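Local coordinates for protein lactaldehyde dehydrogenase (Methanocaldococcus jannaschii, PDB 3PQA) that oxidises lactaldehyde to lactate with NAD as the preferred electron acceptor, a step in the biosynthesis of coenzyme F420, at residues B[53-58]-B[107-112]; B[208-213]-B[230-235]; B[258-263]-B[292-297]. One frame throughout, in Å; residues are numbered along the deposited sequence.

Contact 1 (B[53-58]-B[107-112]); sequences LPITKR and FYVKEH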
ATOM      1  N   LEU B  53      -1.170 -25.224   5.747  1.00 14.44           N
ATOM      2  CA  LEU B  53      -1.541 -25.539   4.378  1.00 15.09           C
ATOM      3  C   LEU B  53      -0.840 -24.565   3.431  1.00 14.11           C
ATOM      4  O   LEU B  53      -0.927 -23.351   3.629  1.00 14.35           O
ATOM      5  CB  LEU B  53      -3.052 -25.425   4.201  1.00 17.09           C
ATOM      6  CG  LEU B  53      -3.693 -26.437   3.263  1.00 17.17           C
ATOM      7  CD1 LEU B  53      -3.520 -27.841   3.848  1.00 17.36           C
ATOM      8  CD2 LEU B  53      -5.162 -26.117   3.079  1.00 17.30           C
ATOM      9  N   PRO B  54      -0.158 -25.086   2.403  1.00 14.05           N
ATOM     10  CA  PRO B  54       0.538 -24.209   1.469  1.00 13.96           C
ATOM     11  C   PRO B  54      -0.400 -23.282   0.703  1.00 13.50           C
ATOM     12  O   PRO B  54      -1.597 -23.576   0.543  1.00 13.46           O
ATOM     13  CB  PRO B  54       1.232 -25.192   0.516  1.00 14.47           C
ATOM     14  CG  PRO B  54       1.406 -26.418   1.308  1.00 15.48           C
ATOM     15  CD  PRO B  54       0.201 -26.501   2.190  1.00 14.47           C
ATOM     16  N   ILE B  55       0.151 -22.159   0.237  1.00 13.83           N
ATOM     17  CA  ILE B  55      -0.575 -21.216  -0.614  1.00 15.18           C
ATOM     18  C   ILE B  55      -1.220 -21.925  -1.797  1.00 14.12           C
ATOM     19  O   ILE B  55      -2.401 -21.699  -2.089  1.00 14.19           O
ATOM     20  CB  ILE B  55       0.365 -20.095  -1.134  1.00 17.28           C
ATOM     21  CG1 ILE B  55       0.781 -19.197   0.022  1.00 17.66           C
ATOM     22  CG2 ILE B  55      -0.288 -19.273  -2.281  1.00 17.72           C
ATOM     23  CD1 ILE B  55       1.933 -18.279  -0.324  1.00 17.73           C
ATOM     24  N   THR B  56      -0.450 -22.785  -2.470  1.00 13.73           N
ATOM     25  CA  THR B  56      -0.940 -23.466  -3.672  1.00 14.57           C
ATOM     26  C   THR B  56      -2.170 -24.332  -3.349  1.00 13.81           C
ATOM     27  O   THR B  56      -3.137 -24.352  -4.117  1.00 13.84           O
ATOM     28  CB  THR B  56       0.195 -24.261  -4.374  1.00 16.69           C
ATOM     29  OG1 THR B  56       1.216 -23.342  -4.795  1.00 18.79           O
ATOM     30  CG2 THR B  56      -0.310 -25.019  -5.603  1.00 18.74           C
ATOM     31  N   LYS B  57      -2.134 -25.002  -2.196  1.00 14.53           N
ATOM     32  CA  LYS B  57      -3.265 -25.822  -1.745  1.00 16.81           C
ATOM     33  C   LYS B  57      -4.522 -24.987  -1.449  1.00 13.86           C
ATOM     34  O   LYS B  57      -5.613 -25.307  -1.934  1.00 13.79           O
ATOM     35  CB  LYS B  57      -2.878 -26.670  -0.537  1.00 23.51           C
ATOM     36  CG  LYS B  57      -3.889 -27.776  -0.263  1.00 26.22           C
ATOM     37  CD  LYS B  57      -3.222 -29.044   0.237  1.00 25.91           C
ATOM     38  CE  LYS B  57      -2.587 -29.845  -0.888  1.00 26.68           C
ATOM     39  NZ  LYS B  57      -2.360 -31.241  -0.419  1.00 26.52           N
ATOM     40  N   ARG B  58      -4.362 -23.909  -0.679  1.00 12.39           N
ATOM     41  CA  ARG B  58      -5.466 -22.974  -0.437  1.00 12.86           C
ATOM     42  C   ARG B  58      -6.048 -22.421  -1.735  1.00 11.49           C
ATOM     43  O   ARG B  58      -7.276 -22.389  -1.909  1.00 12.22           O
ATOM     44  CB  ARG B  58      -5.029 -21.838   0.495  1.00 18.10           C
ATOM     45  CG  ARG B  58      -4.995 -22.223   1.960  1.00 21.04           C
ATOM     46  CD  ARG B  58      -4.339 -21.134   2.782  1.00 20.57           C
ATOM     47  NE  ARG B  58      -2.879 -21.195   2.708  1.00 22.24           N
ATOM     48  CZ  ARG B  58      -2.059 -20.228   3.109  1.00 22.01           C
ATOM     49  NH1 ARG B  58      -0.741 -20.401   3.025  1.00 22.67           N
ATOM     50  NH2 ARG B  58      -2.547 -19.091   3.601  1.00 22.43           N
ATOM     51  N   PHE B 107      -7.107 -15.485  -5.479  1.00 11.97           N
ATOM     52  CA  PHE B 107      -6.051 -14.600  -5.929  0.50 12.79           C
ATOM     53  C   PHE B 107      -5.383 -13.846  -4.786  1.00 11.45           C
ATOM     54  O   PHE B 107      -4.157 -13.701  -4.818  1.00 11.30           O
ATOM     55  CB  PHE B 107      -6.471 -13.742  -7.117  0.50 16.18           C
ATOM     56  CG  PHE B 107      -6.479 -14.506  -8.414  0.50 17.55           C
ATOM     57  CD1 PHE B 107      -5.409 -14.435  -9.285  0.50 16.52           C
ATOM     58  CD2 PHE B 107      -7.538 -15.341  -8.734  0.50 16.51           C
ATOM     59  CE1 PHE B 107      -5.411 -15.150 -10.471  0.50 17.64           C
ATOM     60  CE2 PHE B 107      -7.541 -16.063  -9.913  0.50 17.63           C
ATOM     61  CZ  PHE B 107      -6.477 -15.965 -10.780  0.50 16.61           C
ATOM     62  N   TYR B 108      -6.130 -13.468  -3.754  1.00 10.15           N
ATOM     63  CA  TYR B 108      -5.498 -12.854  -2.583  1.00  9.62           C
ATOM     64  C   TYR B 108      -4.607 -13.790  -1.738  1.00  9.14           C
ATOM     65  O   TYR B 108      -3.672 -13.316  -1.073  1.00  8.95           O
ATOM     66  CB  TYR B 108      -6.509 -12.064  -1.746  1.00 11.62           C
ATOM     67  CG  TYR B 108      -6.709 -10.663  -2.299  1.00 12.31           C
ATOM     68  CD1 TYR B 108      -5.667  -9.721  -2.258  1.00 11.80           C
ATOM     69  CD2 TYR B 108      -7.922 -10.284  -2.877  1.00 11.87           C
ATOM     70  CE1 TYR B 108      -5.832  -8.422  -2.779  1.00 12.46           C
ATOM     71  CE2 TYR B 108      -8.105  -8.988  -3.405  1.00 12.51           C
ATOM     72  CZ  TYR B 108      -7.044  -8.068  -3.342  1.00 11.96           C
ATOM     73  OH  TYR B 108      -7.224  -6.809  -3.859  1.00 12.73           O
ATOM     74  N   VAL B 109      -4.842 -15.102  -1.785  1.00  9.67           N
ATOM     75  CA  VAL B 109      -3.898 -16.013  -1.115  1.00 10.33           C
ATOM     76  C   VAL B 109      -2.512 -15.844  -1.737  1.00 10.94           C
ATOM     77  O   VAL B 109      -1.486 -15.887  -1.053  1.00 10.48           O
ATOM     78  CB  VAL B 109      -4.289 -17.521  -1.193  1.00 12.53           C
ATOM     79  CG1 VAL B 109      -3.250 -18.354  -0.421  1.00 15.57           C
ATOM     80  CG2 VAL B 109      -5.618 -17.754  -0.598  1.00 15.42           C
ATOM     81  N   LYS B 110      -2.510 -15.614  -3.046  1.00 12.20           N
ATOM     82  CA  LYS B 110      -1.274 -15.469  -3.795  1.00 13.86           C
ATOM     83  C   LYS B 110      -0.714 -14.050  -3.764  1.00 12.68           C
ATOM     84  O   LYS B 110       0.501 -13.879  -3.783  1.00 13.12           O
ATOM     85  CB  LYS B 110      -1.459 -15.931  -5.241  1.00 17.80           C
ATOM     86  CG  LYS B 110      -1.566 -17.444  -5.363  1.00 19.53           C
ATOM     87  CD  LYS B 110      -1.511 -17.912  -6.795  1.00 19.08           C
ATOM     88  CE  LYS B 110      -1.559 -19.433  -6.840  1.00 20.02           C
ATOM     89  NZ  LYS B 110      -0.803 -20.004  -7.978  1.00 19.65           N
ATOM     90  N   GLU B 111      -1.594 -13.054  -3.695  1.00 11.75           N
ATOM     91  CA  GLU B 111      -1.188 -11.660  -3.881  1.00 12.44           C
ATOM     92  C   GLU B 111      -1.139 -10.766  -2.656  1.00 13.54           C
ATOM     93  O   GLU B 111      -0.576  -9.677  -2.740  1.00 13.44           O
ATOM     94  CB  GLU B 111      -2.072 -10.986  -4.939  1.00 13.26           C
ATOM     95  CG  GLU B 111      -1.915 -11.576  -6.338  1.00 13.88           C
ATOM     96  CD  GLU B 111      -0.481 -11.502  -6.835  1.00 13.51           C
ATOM     97  OE1 GLU B 111       0.072 -10.388  -6.861  1.00 13.93           O
ATOM     98  OE2 GLU B 111       0.090 -12.548  -7.189  1.00 13.87           O
ATOM     99  N   HIS B 112      -1.746 -11.172  -1.538  1.00 14.14           N
ATOM    100  CA  HIS B 112      -1.776 -10.318  -0.347  0.50 15.38           C
ATOM    101  C   HIS B 112      -0.347  -9.932   0.030  1.00 12.90           C
ATOM    102  O   HIS B 112       0.542 -10.775   0.035  1.00 12.47           O
ATOM    103  CB  HIS B 112      -2.474 -10.995   0.839  0.50 19.81           C
ATOM    104  CG  HIS B 112      -1.901 -10.610   2.170  0.50 20.60           C
ATOM    105  ND1 HIS B 112      -0.935 -11.358   2.810  0.50 20.41           N
ATOM    106  CD2 HIS B 112      -2.120  -9.529   2.955  0.50 20.38           C
ATOM    107  CE1 HIS B 112      -0.599 -10.767   3.941  0.50 20.59           C
ATOM    108  NE2 HIS B 112      -1.304  -9.654   4.053  0.50 20.61           N
TER

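Contact 2 (B[208-213]-B[230-235]); sequences IVVNEK and TKKAGF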
ATOM      1  N   ILE B 208     -21.033 -21.200  19.688  1.00 13.50           N
ATOM      2  CA  ILE B 208     -19.911 -20.703  18.896  1.00 14.18           C
ATOM      3  C   ILE B 208     -19.400 -19.366  19.450  1.00 14.37           C
ATOM      4  O   ILE B 208     -18.189 -19.143  19.548  1.00 14.60           O
ATOM      5  CB  ILE B 208     -20.292 -20.551  17.402  1.00 14.97           C
ATOM      6  CG1 ILE B 208     -20.522 -21.937  16.777  1.00 15.32           C
ATOM      7  CG2 ILE B 208     -19.210 -19.775  16.639  1.00 15.41           C
ATOM      8  CD1 ILE B 208     -20.984 -21.905  15.318  1.00 15.11           C
ATOM      9  N   VAL B 209     -20.335 -18.506  19.842  1.00 13.96           N
ATOM     10  CA  VAL B 209     -20.016 -17.186  20.395  1.00 14.03           C
ATOM     11  C   VAL B 209     -19.315 -17.278  21.742  1.00 15.03           C
ATOM     12  O   VAL B 209     -18.320 -16.586  21.973  1.00 15.63           O
ATOM     13  CB  VAL B 209     -21.288 -16.307  20.513  1.00 13.38           C
ATOM     14  CG1 VAL B 209     -21.014 -15.017  21.267  1.00 13.56           C
ATOM     15  CG2 VAL B 209     -21.845 -15.990  19.133  1.00 13.54           C
ATOM     16  N   VAL B 210     -19.823 -18.139  22.626  1.00 15.50           N
ATOM     17  CA  VAL B 210     -19.319 -18.231  24.005  1.00 16.17           C
ATOM     18  C   VAL B 210     -18.112 -19.160  24.200  1.00 15.44           C
ATOM     19  O   VAL B 210     -17.330 -18.963  25.136  1.00 16.34           O
ATOM     20  CB  VAL B 210     -20.441 -18.607  25.036  1.00 17.51           C
ATOM     21  CG1 VAL B 210     -21.591 -17.600  24.980  1.00 18.83           C
ATOM     22  CG2 VAL B 210     -20.945 -20.053  24.841  1.00 18.81           C
ATOM     23  N   ASN B 211     -17.956 -20.159  23.329  1.00 14.63           N
ATOM     24  CA  ASN B 211     -16.889 -21.160  23.494  1.00 14.74           C
ATOM     25  C   ASN B 211     -15.491 -20.543  23.471  1.00 14.62           C
ATOM     26  O   ASN B 211     -15.124 -19.871  22.509  1.00 14.97           O
ATOM     27  CB  ASN B 211     -16.986 -22.235  22.414  1.00 14.96           C
ATOM     28  CG  ASN B 211     -16.193 -23.474  22.759  1.00 15.03           C
ATOM     29  OD1 ASN B 211     -14.961 -23.441  22.849  1.00 15.08           O
ATOM     30  ND2 ASN B 211     -16.900 -24.588  22.949  1.00 15.09           N
ATOM     31  N   GLU B 212     -14.703 -20.809  24.509  1.00 15.67           N
ATOM     32  CA  GLU B 212     -13.395 -20.163  24.663  1.00 17.45           C
ATOM     33  C   GLU B 212     -12.336 -20.645  23.668  1.00 16.29           C
ATOM     34  O   GLU B 212     -11.269 -20.035  23.561  1.00 17.48           O
ATOM     35  CB  GLU B 212     -12.901 -20.281  26.115  1.00 22.19           C
ATOM     36  CG  GLU B 212     -13.873 -19.661  27.123  1.00 25.70           C
ATOM     37  CD  GLU B 212     -13.201 -19.000  28.328  1.00 23.37           C
ATOM     38  OE1 GLU B 212     -13.946 -18.520  29.215  1.00 25.97           O
ATOM     39  OE2 GLU B 212     -11.946 -18.955  28.402  1.00 25.84           O
ATOM     40  N   LYS B 213     -12.621 -21.745  22.964  1.00 15.16           N
ATOM     41  CA  LYS B 213     -11.722 -22.257  21.923  1.00 14.77           C
ATOM     42  C   LYS B 213     -11.880 -21.506  20.595  1.00 14.40           C
ATOM     43  O   LYS B 213     -10.980 -21.525  19.748  1.00 14.60           O
ATOM     44  CB  LYS B 213     -11.930 -23.758  21.705  1.00 16.00           C
ATOM     45  CG  LYS B 213     -11.471 -24.622  22.881  1.00 16.03           C
ATOM     46  CD  LYS B 213     -11.826 -26.086  22.657  1.00 16.47           C
ATOM     47  CE  LYS B 213     -11.653 -26.910  23.941  1.00 16.24           C
ATOM     48  NZ  LYS B 213     -10.235 -27.087  24.301  1.00 16.83           N
ATOM     49  N   THR B 230     -21.549  -8.808  21.357  1.00 15.46           N
ATOM     50  CA  THR B 230     -20.518  -7.974  22.027  1.00 16.36           C
ATOM     51  C   THR B 230     -20.480  -8.192  23.550  1.00 17.24           C
ATOM     52  O   THR B 230     -19.415  -8.067  24.171  1.00 18.00           O
ATOM     53  CB  THR B 230     -20.600  -6.444  21.689  1.00 16.63           C
ATOM     54  OG1 THR B 230     -21.761  -5.856  22.289  1.00 18.30           O
ATOM     55  CG2 THR B 230     -20.633  -6.207  20.188  1.00 18.28           C
ATOM     56  N   LYS B 231     -21.622  -8.566  24.136  1.00 18.66           N
ATOM     57  CA  LYS B 231     -21.728  -8.794  25.587  1.00 20.58           C
ATOM     58  C   LYS B 231     -21.395 -10.230  26.017  1.00 19.99           C
ATOM     59  O   LYS B 231     -21.201 -10.494  27.207  1.00 20.72           O
ATOM     60  CB  LYS B 231     -23.121  -8.403  26.109  1.00 22.93           C
ATOM     61  CG  LYS B 231     -23.530  -6.967  25.794  1.00 25.10           C
ATOM     62  CD  LYS B 231     -24.910  -6.638  26.362  1.00 23.76           C
ATOM     63  CE  LYS B 231     -25.494  -5.377  25.733  1.00 25.18           C
ATOM     64  NZ  LYS B 231     -24.535  -4.221  25.722  1.00 24.11           N
ATOM     65  N   LYS B 232     -21.327 -11.152  25.061  1.00 18.98           N
ATOM     66  CA  LYS B 232     -21.153 -12.571  25.389  1.00 19.30           C
ATOM     67  C   LYS B 232     -19.883 -13.209  24.825  1.00 17.08           C
ATOM     68  O   LYS B 232     -19.480 -14.279  25.291  1.00 17.46           O
ATOM     69  CB  LYS B 232     -22.359 -13.384  24.907  1.00 24.41           C
ATOM     70  CG  LYS B 232     -23.617 -13.222  25.737  1.00 26.41           C
ATOM     71  CD  LYS B 232     -24.792 -13.932  25.072  1.00 26.14           C
ATOM     72  CE  LYS B 232     -24.609 -15.452  25.035  1.00 26.55           C
ATOM     73  NZ  LYS B 232     -25.186 -16.208  26.197  1.00 26.61           N
ATOM     74  N   ALA B 233     -19.269 -12.572  23.825  1.00 16.63           N
ATOM     75  CA  ALA B 233     -18.136 -13.171  23.114  1.00 16.73           C
ATOM     76  C   ALA B 233     -16.876 -13.320  23.969  1.00 17.35           C
ATOM     77  O   ALA B 233     -16.136 -14.298  23.820  1.00 18.09           O
ATOM     78  CB  ALA B 233     -17.828 -12.386  21.827  1.00 16.38           C
ATOM     79  N   GLY B 234     -16.634 -12.362  24.862  1.00 16.62           N
ATOM     80  CA  GLY B 234     -15.430 -12.389  25.689  1.00 16.12           C
ATOM     81  C   GLY B 234     -14.193 -12.041  24.881  1.00 15.56           C
ATOM     82  O   GLY B 234     -14.254 -11.232  23.944  1.00 15.60           O
ATOM     83  N   PHE B 235     -13.076 -12.675  25.228  1.00 15.74           N
ATOM     84  CA  PHE B 235     -11.786 -12.385  24.609  1.00 16.49           C
ATOM     85  C   PHE B 235     -11.660 -13.061  23.229  1.00 15.58           C
ATOM     86  O   PHE B 235     -10.994 -14.082  23.077  1.00 16.37           O
ATOM     87  CB  PHE B 235     -10.663 -12.839  25.547  1.00 18.67           C
ATOM     88  CG  PHE B 235      -9.364 -12.084  25.386  1.00 19.33           C
ATOM     89  CD1 PHE B 235      -8.834 -11.810  24.125  1.00 19.03           C
ATOM     90  CD2 PHE B 235      -8.643 -11.689  26.508  1.00 19.04           C
ATOM     91  CE1 PHE B 235      -7.619 -11.138  23.989  1.00 19.43           C
ATOM     92  CE2 PHE B 235      -7.433 -11.014  26.378  1.00 19.44           C
ATOM     93  CZ  PHE B 235      -6.922 -10.743  25.118  1.00 19.19           C
TER

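Contact 3 (B[258-263]-B[292-297]); sequences KAVNAL and IEMFVN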
ATOM      1  N   LYS B 258     -33.882   8.654 -13.089  1.00 17.76           N
ATOM      2  CA  LYS B 258     -32.793   7.810 -12.581  1.00 18.52           C
ATOM      3  C   LYS B 258     -32.956   7.497 -11.099  1.00 16.35           C
ATOM      4  O   LYS B 258     -32.709   6.360 -10.667  1.00 16.22           O
ATOM      5  CB  LYS B 258     -31.432   8.470 -12.820  1.00 23.02           C
ATOM      6  CG  LYS B 258     -31.148   8.739 -14.284  1.00 25.39           C
ATOM      7  CD  LYS B 258     -29.828   8.170 -14.728  1.00 24.39           C
ATOM      8  CE  LYS B 258     -29.631   8.376 -16.230  1.00 25.65           C
ATOM      9  NZ  LYS B 258     -28.900   9.647 -16.533  1.00 25.15           N
ATOM     10  N   ALA B 259     -33.333   8.511 -10.320  1.00 15.47           N
ATOM     11  CA  ALA B 259     -33.520   8.324  -8.887  1.00 14.83           C
ATOM     12  C   ALA B 259     -34.645   7.311  -8.619  1.00 14.51           C
ATOM     13  O   ALA B 259     -34.496   6.398  -7.801  1.00 14.34           O
ATOM     14  CB  ALA B 259     -33.800   9.635  -8.205  1.00 14.97           C
ATOM     15  N   VAL B 260     -35.757   7.461  -9.331  1.00 14.38           N
ATOM     16  CA  VAL B 260     -36.878   6.538  -9.184  1.00 15.04           C
ATOM     17  C   VAL B 260     -36.465   5.102  -9.522  1.00 15.14           C
ATOM     18  O   VAL B 260     -36.739   4.182  -8.745  1.00 15.24           O
ATOM     19  CB  VAL B 260     -38.102   6.983 -10.020  1.00 15.78           C
ATOM     20  CG1 VAL B 260     -39.171   5.903 -10.038  1.00 16.98           C
ATOM     21  CG2 VAL B 260     -38.664   8.283  -9.454  1.00 16.96           C
ATOM     22  N   ASN B 261     -35.820   4.909 -10.669  1.00 15.67           N
ATOM     23  CA  ASN B 261     -35.371   3.572 -11.044  1.00 17.42           C
ATOM     24  C   ASN B 261     -34.434   2.975 -10.000  1.00 14.86           C
ATOM     25  O   ASN B 261     -34.616   1.828  -9.585  1.00 14.43           O
ATOM     26  CB  ASN B 261     -34.753   3.572 -12.450  1.00 22.22           C
ATOM     27  CG  ASN B 261     -35.793   3.842 -13.527  1.00 22.90           C
ATOM     28  OD1 ASN B 261     -36.997   3.642 -13.314  1.00 22.85           O
ATOM     29  ND2 ASN B 261     -35.339   4.305 -14.688  1.00 22.88           N
ATOM     30  N   ALA B 262     -33.474   3.779  -9.543  1.00 13.22           N
ATOM     31  CA  ALA B 262     -32.496   3.310  -8.553  1.00 12.47           C
ATOM     32  C   ALA B 262     -33.181   2.980  -7.244  1.00 12.10           C
ATOM     33  O   ALA B 262     -32.820   1.989  -6.595  1.00 12.88           O
ATOM     34  CB  ALA B 262     -31.392   4.352  -8.330  1.00 12.97           C
ATOM     35  N   LEU B 263     -34.172   3.791  -6.863  1.00 12.83           N
ATOM     36  CA  LEU B 263     -34.835   3.599  -5.570  1.00 14.06           C
ATOM     37  C   LEU B 263     -35.860   2.479  -5.590  1.00 13.16           C
ATOM     38  O   LEU B 263     -36.112   1.867  -4.555  1.00 13.82           O
ATOM     39  CB  LEU B 263     -35.424   4.910  -5.026  1.00 16.82           C
ATOM     40  CG  LEU B 263     -34.366   5.936  -4.583  1.00 16.78           C
ATOM     41  CD1 LEU B 263     -34.971   7.335  -4.485  1.00 17.18           C
ATOM     42  CD2 LEU B 263     -33.710   5.539  -3.245  1.00 17.13           C
ATOM     43  N   ILE B 292     -42.990  11.330  -5.762  1.00 17.91           N
ATOM     44  CA  ILE B 292     -43.912  10.344  -5.201  1.00 19.51           C
ATOM     45  C   ILE B 292     -44.788   9.700  -6.289  1.00 18.91           C
ATOM     46  O   ILE B 292     -44.917   8.484  -6.341  1.00 18.29           O
ATOM     47  CB  ILE B 292     -44.748  10.926  -4.039  1.00 21.85           C
ATOM     48  CG1 ILE B 292     -43.851  11.166  -2.814  1.00 22.28           C
ATOM     49  CG2 ILE B 292     -45.913   9.992  -3.691  1.00 22.34           C
ATOM     50  CD1 ILE B 292     -44.462  12.078  -1.722  1.00 22.28           C
ATOM     51  N   GLU B 293     -45.364  10.518  -7.163  1.00 19.58           N
ATOM     52  CA  GLU B 293     -46.191   9.999  -8.247  1.00 21.89           C
ATOM     53  C   GLU B 293     -45.402   9.017  -9.125  1.00 20.34           C
ATOM     54  O   GLU B 293     -45.883   7.917  -9.422  1.00 19.96           O
ATOM     55  CB  GLU B 293     -46.766  11.140  -9.099  1.00 26.29           C
ATOM     56  CG  GLU B 293     -47.678  10.660 -10.212  1.00 30.15           C
ATOM     57  CD  GLU B 293     -47.980  11.725 -11.257  1.00 27.85           C
ATOM     58  OE1 GLU B 293     -48.755  11.422 -12.176  1.00 30.44           O
ATOM     59  OE2 GLU B 293     -47.437  12.846 -11.180  1.00 30.29           O
ATOM     60  N   MET B 294     -44.188   9.409  -9.522  1.00 19.47           N
ATOM     61  CA  MET B 294     -43.345   8.564 -10.369  1.00 19.55           C
ATOM     62  C   MET B 294     -42.981   7.253  -9.647  1.00 17.85           C
ATOM     63  O   MET B 294     -43.018   6.175 -10.239  1.00 17.18           O
ATOM     64  CB  MET B 294     -42.069   9.308 -10.815  1.00 21.87           C
ATOM     65  CG  MET B 294     -42.293  10.565 -11.685  1.00 23.15           C
ATOM     66  SD  MET B 294     -40.832  11.657 -11.826  1.00 22.30           S
ATOM     67  CE  MET B 294     -39.751  10.622 -12.779  1.00 23.26           C
ATOM     68  N   PHE B 295     -42.649   7.358  -8.361  1.00 16.36           N
ATOM     69  CA  PHE B 295     -42.196   6.218  -7.565  1.00 15.89           C
ATOM     70  C   PHE B 295     -43.321   5.206  -7.313  1.00 15.54           C
ATOM     71  O   PHE B 295     -43.140   4.014  -7.518  1.00 16.21           O
ATOM     72  CB  PHE B 295     -41.587   6.731  -6.260  1.00 16.60           C
ATOM     73  CG  PHE B 295     -40.959   5.660  -5.405  1.00 17.05           C
ATOM     74  CD1 PHE B 295     -39.785   5.020  -5.805  1.00 16.68           C
ATOM     75  CD2 PHE B 295     -41.532   5.323  -4.190  1.00 16.71           C
ATOM     76  CE1 PHE B 295     -39.201   4.044  -4.997  1.00 17.07           C
ATOM     77  CE2 PHE B 295     -40.963   4.357  -3.368  1.00 17.09           C
ATOM     78  CZ  PHE B 295     -39.795   3.709  -3.774  1.00 16.65           C
ATOM     79  N   VAL B 296     -44.490   5.696  -6.901  1.00 15.66           N
ATOM     80  CA  VAL B 296     -45.664   4.833  -6.720  1.00 16.53           C
ATOM     81  C   VAL B 296     -46.041   4.123  -8.034  1.00 16.56           C
ATOM     82  O   VAL B 296     -46.277   2.914  -8.047  1.00 16.39           O
ATOM     83  CB  VAL B 296     -46.862   5.639  -6.155  1.00 17.34           C
ATOM     84  CG1 VAL B 296     -48.151   4.833  -6.228  1.00 17.74           C
ATOM     85  CG2 VAL B 296     -46.584   6.084  -4.713  1.00 17.65           C
ATOM     86  N   ASN B 297     -46.049   4.870  -9.140  1.00 17.16           N
ATOM     87  CA  ASN B 297     -46.412   4.315 -10.453  1.00 18.68           C
ATOM     88  C   ASN B 297     -45.527   3.159 -10.909  1.00 18.53           C
ATOM     89  O   ASN B 297     -46.022   2.193 -11.484  1.00 18.38           O
ATOM     90  CB  ASN B 297     -46.447   5.402 -11.533  1.00 20.41           C
ATOM     91  CG  ASN B 297     -47.702   6.236 -11.471  1.00 20.08           C
ATOM     92  OD1 ASN B 297     -48.613   5.946 -10.693  1.00 20.72           O
ATOM     93  ND2 ASN B 297     -47.761   7.284 -12.288  1.00 20.78           N
TER

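Contact 1 (B[53-58]-B[107-112])
Ile55 and Val109 face each other where the first turn of helix 55-71 meets the last turn of helix 88-111, their CA atoms 6.2 Å apart, and no hydrogen bond spans the gap. Both CB atoms are aimed across it, and the two side chains pass alongside one another, running opposite ways. The touching branches are methyls: Ile55 CG2 lies 3.6 Å from Val109 CG1. That valine methyl is set anti to its own backbone N (chi1 -178°), which pushes it in between Ile55 and Arg58. Ile55 CG2 also rests 3.8 Å from Lys110 CG; the lysine itself makes a cation-pi interaction with Tyr59.

Both helices belong to the long run of helices near the N-terminus of the aldehyde dehydrogenase chain, and subunits meet here on two fronts. Tyr108 and Glu111 hydrogen-bond with Glu111 and Tyr108 of the second subunit, while Asp120 of the third subunit accepts from the backbone N of Ile55 and Thr56, just after the N-cap residue Pro54.

Arg58 CB sits 4.0 Å from Val109 CG1, and the same methyl lies above one face of the guanidinium, nearer its outer edge than its centre. A bend at chi3 (-80°) curls the arginine back on its own segment, where NE and NH1 make weak bonds to Leu53 O, 3.1 Å and 3.0 Å long. NH2 is hydrogen-bonded to Ala156 O.

Contact 2 (B[208-213]-B[230-235])
With chi1 at 172°, Val209 holds CG1 anti to its backbone N and against the backbone of Ala233; Val210 takes a different rotamer, chi1 -57°, that turns CG1 to the side of its own N and up to the Lys232 chain. The first valine lies close over the chain: its CG1 is 3.9 Å from both N and CA of Ala233 and 4.2 Å from the CB methyl. The backbones come near as well, Val209 O standing 3.6 Å from Ala233 CA. Lys236 NZ donates hydrogen bonds to the carbonyl oxygens of both residues. One ammonium group thus ties the two segment backbones together although neither bonds directly to the other.

These are the C-terminal ends of helices 201-210 and 223-232, successive helices with strand 216-220 between them in the chain, as in the beta-alpha-beta repeats of a Rossmann-like NAD-binding domain. Helix 223-232 begins in the stretch 221-226 that probably binds NAD, as in relatives, and the Val209 side chain is about 7 Å from that of Val225.

Nearer the solvent, Val210 and Lys232 run alongside each other in one direction, CG1 meeting CE at 3.7 Å. Bends at the third and fourth torsions of Lys232 bring its NZ into a salt bridge with Asp206. Beyond the helix end, Asn211 OD1 receives the N-H of Lys213 at 2.9 Å in the carbonyl plane, forming an Asx turn.

Contact 3 (B[258-263]-B[292-297])
Val260 projects from helix 258-263 toward helix 292-297 and meets it with both methyls. CG2 reaches Met294 CB at 3.8 Å, the two side chains lying nearly perpendicular, while CG1, placed anti to the valine backbone N (chi1 171°), comes to 3.9 Å from Phe295 CA and lies just as near Met294 O. The branch therefore fits against the backbone as well as the side chains of the partner helix. The axes of the two six-residue segments run in broadly the same direction, crossing at -39° with a closest approach of 9.6 Å.

The tightly packed part is formed by Val260, Phe295 and Leu263, all buried. Although the CB of Phe295 is not aimed at the other helix, chi1 of -174° swings the ring across to it. The ring arrives edge first: CE1 is 3.7 Å from the carbonyl carbon of Leu263, which lies in the ring plane, and 3.9 Å from Leu263 CB. Phe291 meets this ring with the planes at about 15°, and Ile355 of strand 350-357 packs on it too; Phe400 of strand 396-400 covers Leu263. The two helices thus lie against the sheet of the catalytic domain, joined in the chain by strand 278-284.

Toward the solvent side the fit is looser. Met294 is partly exposed, touches Val260 through CB, and spreads its bent thioether chain toward Leu256 and Asn257. Lys298, one residue beyond the segment, also packs on Val260.

With no hydrogen bond, salt bridge or stack between the two segments, their cohesion rests on van der Waals contact and burial of apolar surface, so the relative position of the helices depends on the fit of methyl groups and a ring edge.

Overall arrangement
The three contacts come one after another along the chain without overlapping, and none touches another. Contacts 1 and 2 are the nearer pair, with centres 29 Å apart and nearest atoms about 17 Å apart. Contact 3 lies on the opposite side of the chain's centre, its own centre 45 Å from each of theirs. Contact 2 lies near the probable NAD-binding stretch 221-226; contacts 1 and 3 lie away from it and from Cys275 and Glu241, the probable catalytic residues. Quaternary surroundings differ too: other subunits reach contacts 1 and 2, whereas no other chain of the tetramer touches contact 3.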